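Local structure of Cas13d (uncultured Ruminococcus sp, 6IV9) at residues S53-A58 with I115-K120. The protein binds a CRISPR RNA as the effector of an RNA-targeting CRISPR system, its two HEPN domains governing crRNA maturation and target cleavage. The protein carries 2 engineered substitutions. Residues are numbered along the deposited sequence; the frame is centred on the assembly and turned at random.
Sequences SSVKAA and ITFSSK. With nucleotides of chain B.
The ring of Phe-117 reaches from strand 115-119 to the short helix 54-58, where Ala-58 and Val-55, one turn apart, receive it. Ala-58 CB lies 3.7 Å from Phe-117 CE2. Val-55 CG1 touches Phe-117 CZ at 4.0 Å, the valine and phenylalanine side chains crossing at about a right angle. Val-55 O sits at the ring edge, near its plane. With chi1 at 78°, CG of Phe-117 sits between its backbone N and carbonyl carbon, a rotation that carries the far edge of the ring (CE2, CZ) to the helix. Met-60 and the sheet neighbours Ile-105 and Ile-129 also pack on this phenylalanine.

No direct hydrogen bond joins the two segments; a water does the bridging instead. It donates to Ala-58 O at 2.7 Å and accepts from Ser-119 OG, whose oxygen also bonds to the backbone N of His-121.

The N-terminal end of the helix and Lys-56 also meet the crRNA. Ser-53 is the N-cap: its OG accepts from Lys-56 N at 3.1 Å in a nearly straight bond (170°) and donates to G22 OP2 of chain B at 2.7 Å. Ser-54 grips OP1 of A21 of chain B twice, through its backbone N at 2.8 Å and its OG at 3.0 Å. Lys-56 leaves the helix on the side turned from the strand, bends at chi2 (-72°) and then runs extended past the ribose of A29 of chain B, where NZ donates to the adenine N3 at 3.1 Å. The same NZ bonds to Lys-61 O and pairs with another RNA phosphate. A methionine in its place would probably leave that phosphate without its charged mate and N3 without its donor.

Thus the helix has an apolar side anchored on the three-stranded antiparallel sheet, while its N-terminal end, whose dipole probably favours anions, is presented to the phosphates of A21 and G22 of chain B.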
loop_
_atom_site.group_PDB
_atom_site.type_symbol
_atom_site.label_atom_id
_atom_site.label_comp_id
_atom_site.label_asym_id
_atom_site.label_seq_id
_atom_site.Cartn_x
_atom_site.Cartn_y
_atom_site.Cartn_z
ATOM N N SER A 53 4.988 21.630 -13.084
ATOM C CA SER A 53 5.071 21.888 -14.528
ATOM C C SER A 53 4.027 22.956 -14.856
ATOM O O SER A 53 2.894 22.765 -14.521
ATOM C CB SER A 53 4.780 20.619 -15.268
ATOM O OG SER A 53 4.332 20.888 -16.560
ATOM N N SER A 54 4.422 24.047 -15.498
ATOM C CA SER A 54 3.435 25.066 -15.933
ATOM C C SER A 54 2.551 24.489 -17.043
ATOM O O SER A 54 1.455 24.946 -17.218
ATOM C CB SER A 54 4.077 26.357 -16.311
ATOM O OG SER A 54 4.738 26.239 -17.540
ATOM N N VAL A 55 3.074 23.531 -17.794
ATOM C CA VAL A 55 2.253 22.914 -18.866
ATOM C C VAL A 55 1.065 22.181 -18.232
ATOM O O VAL A 55 -0.020 22.344 -18.705
ATOM C CB VAL A 55 3.105 22.003 -19.767
ATOM C CG1 VAL A 55 2.267 21.319 -20.818
ATOM C CG2 VAL A 55 4.243 22.764 -20.416
ATOM N N LYS A 56 1.309 21.388 -17.197
ATOM C CA LYS A 56 0.212 20.679 -16.498
ATOM C C LYS A 56 -0.693 21.692 -15.792
ATOM O O LYS A 56 -1.877 21.557 -15.872
ATOM C CB LYS A 56 0.784 19.707 -15.470
ATOM C CG LYS A 56 1.660 18.610 -16.039
ATOM C CD LYS A 56 0.908 17.571 -16.799
ATOM C CE LYS A 56 1.816 16.514 -17.383
ATOM N NZ LYS A 56 1.070 15.467 -18.091
ATOM N N ALA A 57 -0.097 22.688 -15.146
ATOM C CA ALA A 57 -0.872 23.702 -14.394
ATOM C C ALA A 57 -1.830 24.447 -15.333
ATOM O O ALA A 57 -2.966 24.581 -14.985
ATOM C CB ALA A 57 0.066 24.638 -13.686
ATOM N N ALA A 58 -1.361 24.811 -16.523
ATOM C CA ALA A 58 -2.125 25.555 -17.552
ATOM C C ALA A 58 -3.296 24.727 -18.091
ATOM O O ALA A 58 -4.194 25.310 -18.656
ATOM C CB ALA A 58 -1.217 26.033 -18.649
ATOM N N ILE A 115 5.379 24.051 -29.392
ATOM C CA ILE A 115 3.908 24.174 -29.328
ATOM C C ILE A 115 3.630 25.302 -28.344
ATOM O O ILE A 115 4.149 25.249 -27.253
ATOM C CB ILE A 115 3.275 22.861 -28.858
ATOM C CG1 ILE A 115 3.445 21.752 -29.896
ATOM C CG2 ILE A 115 1.827 23.082 -28.491
ATOM C CD1 ILE A 115 3.141 20.389 -29.367
ATOM N N THR A 116 2.858 26.289 -28.766
ATOM C CA THR A 116 2.531 27.403 -27.860
ATOM C C THR A 116 1.049 27.319 -27.558
ATOM O O THR A 116 0.305 27.014 -28.438
ATOM C CB THR A 116 2.862 28.766 -28.464
ATOM O OG1 THR A 116 4.252 28.787 -28.738
ATOM C CG2 THR A 116 2.554 29.900 -27.524
ATOM N N PHE A 117 0.677 27.554 -26.318
ATOM C CA PHE A 117 -0.748 27.495 -25.954
ATOM C C PHE A 117 -0.971 28.353 -24.719
ATOM O O PHE A 117 -0.046 28.799 -24.114
ATOM C CB PHE A 117 -1.205 26.055 -25.735
ATOM C CG PHE A 117 -0.794 25.478 -24.408
ATOM C CD1 PHE A 117 0.504 25.064 -24.195
ATOM C CD2 PHE A 117 -1.695 25.377 -23.373
ATOM C CE1 PHE A 117 0.885 24.542 -22.977
ATOM C CE2 PHE A 117 -1.312 24.846 -22.157
ATOM C CZ PHE A 117 -0.023 24.439 -21.963
ATOM N N SER A 118 -2.226 28.571 -24.404
ATOM C CA SER A 118 -2.571 29.342 -23.200
ATOM C C SER A 118 -3.868 28.786 -22.623
ATOM O O SER A 118 -4.574 28.088 -23.319
ATOM C CB SER A 118 -2.641 30.816 -23.500
ATOM O OG SER A 118 -3.684 31.096 -24.391
ATOM N N SER A 119 -4.094 29.050 -21.353
ATOM C CA SER A 119 -5.330 28.624 -20.671
ATOM C C SER A 119 -6.492 29.504 -21.121
ATOM O O SER A 119 -6.279 30.669 -21.338
ATOM C CB SER A 119 -5.152 28.703 -19.189
ATOM O OG SER A 119 -6.380 28.546 -18.540
ATOM N N LYS A 120 -7.680 28.934 -21.223
ATOM C CA LYS A 120 -8.885 29.724 -21.547
ATOM C C LYS A 120 -9.551 30.163 -20.239
ATOM O O LYS A 120 -10.571 30.821 -20.312
ATOM C CB LYS A 120 -9.842 28.872 -22.382
ATOM C CG LYS A 120 -9.477 28.770 -23.849
ATOM C CD LYS A 120 -10.470 28.043 -24.691
ATOM C CE LYS A 120 -10.038 27.984 -26.138
ATOM N NZ LYS A 120 -10.714 26.910 -26.900
ATOM P P A B 21 8.079 23.789 -17.017
ATOM O OP1 A B 21 6.905 24.439 -16.631
ATOM O OP2 A B 21 8.811 22.965 -16.031
ATOM O "O5'" A B 21 7.756 22.947 -18.329
ATOM C "C5'" A B 21 7.397 21.624 -18.229
ATOM C "C4'" A B 21 7.658 20.913 -19.526
ATOM O "O4'" A B 21 9.088 20.880 -19.730
ATOM C "C3'" A B 21 7.203 19.460 -19.415
ATOM O "O3'" A B 21 5.950 19.271 -19.999
ATOM C "C2'" A B 21 8.264 18.671 -20.145
ATOM O "O2'" A B 21 8.035 18.659 -21.531
ATOM C "C1'" A B 21 9.506 19.524 -19.908
ATOM N N9 A B 21 10.410 19.176 -18.812
ATOM C C8 A B 21 10.728 19.910 -17.691
ATOM N N7 A B 21 11.729 19.419 -17.009
ATOM C C5 A B 21 12.102 18.295 -17.734
ATOM C C6 A B 21 13.062 17.298 -17.510
ATOM N N6 A B 21 13.932 17.314 -16.505
ATOM N N1 A B 21 13.159 16.310 -18.420
ATOM C C2 A B 21 12.309 16.293 -19.446
ATOM N N3 A B 21 11.351 17.154 -19.754
ATOM C C4 A B 21 11.299 18.141 -18.846
ATOM P P G B 22 4.907 18.260 -19.313
ATOM O OP1 G B 22 3.732 18.360 -20.175
ATOM O OP2 G B 22 4.863 18.565 -17.853
ATOM O "O5'" G B 22 5.660 16.847 -19.406
ATOM C "C5'" G B 22 5.683 16.185 -20.682
ATOM C "C4'" G B 22 6.411 14.871 -20.635
ATOM O "O4'" G B 22 7.802 15.087 -20.294
ATOM C "C3'" G B 22 5.927 13.917 -19.559
ATOM O "O3'" G B 22 4.855 13.161 -20.136
ATOM C "C2'" G B 22 7.121 13.002 -19.371
ATOM O "O2'" G B 22 7.147 11.990 -20.364
ATOM C "C1'" G B 22 8.301 13.966 -19.610
ATOM N N9 G B 22 9.026 14.446 -18.433
ATOM C C8 G B 22 8.735 15.540 -17.657
ATOM N N7 G B 22 9.579 15.707 -16.678
ATOM C C5 G B 22 10.503 14.688 -16.843
ATOM C C6 G B 22 11.618 14.334 -16.051
ATOM O O6 G B 22 12.119 14.960 -15.111
ATOM N N1 G B 22 12.219 13.161 -16.502
ATOM C C2 G B 22 11.806 12.435 -17.595
ATOM N N2 G B 22 12.514 11.347 -17.888
ATOM N N3 G B 22 10.725 12.720 -18.302
ATOM C C4 G B 22 10.139 13.866 -17.883
ATOM P P A B 29 3.793 9.388 -12.311
ATOM O OP1 A B 29 2.633 8.782 -11.760
ATOM O OP2 A B 29 4.359 8.975 -13.618
ATOM O "O5'" A B 29 3.442 10.943 -12.334
ATOM C "C5'" A B 29 4.447 11.898 -12.690
ATOM C "C4'" A B 29 3.787 13.014 -13.459
ATOM O "O4'" A B 29 3.204 12.439 -14.657
ATOM C "C3'" A B 29 2.601 13.662 -12.763
ATOM O "O3'" A B 29 3.020 14.567 -11.735
ATOM C "C2'" A B 29 1.897 14.301 -13.958
ATOM O "O2'" A B 29 2.564 15.489 -14.378
ATOM C "C1'" A B 29 2.062 13.190 -15.013
ATOM N N9 A B 29 0.948 12.293 -15.019
ATOM C C8 A B 29 0.799 11.088 -14.372
ATOM N N7 A B 29 -0.411 10.608 -14.446
ATOM C C5 A B 29 -1.113 11.565 -15.161
ATOM C C6 A B 29 -2.458 11.669 -15.529
ATOM N N6 A B 29 -3.372 10.738 -15.264
ATOM N N1 A B 29 -2.837 12.768 -16.226
ATOM C C2 A B 29 -1.917 13.689 -16.510
ATOM N N3 A B 29 -0.629 13.713 -16.195
ATOM C C4 A B 29 -0.297 12.625 -15.480
HETATM O O HOH W 1 -6.826 25.882 -18.603
#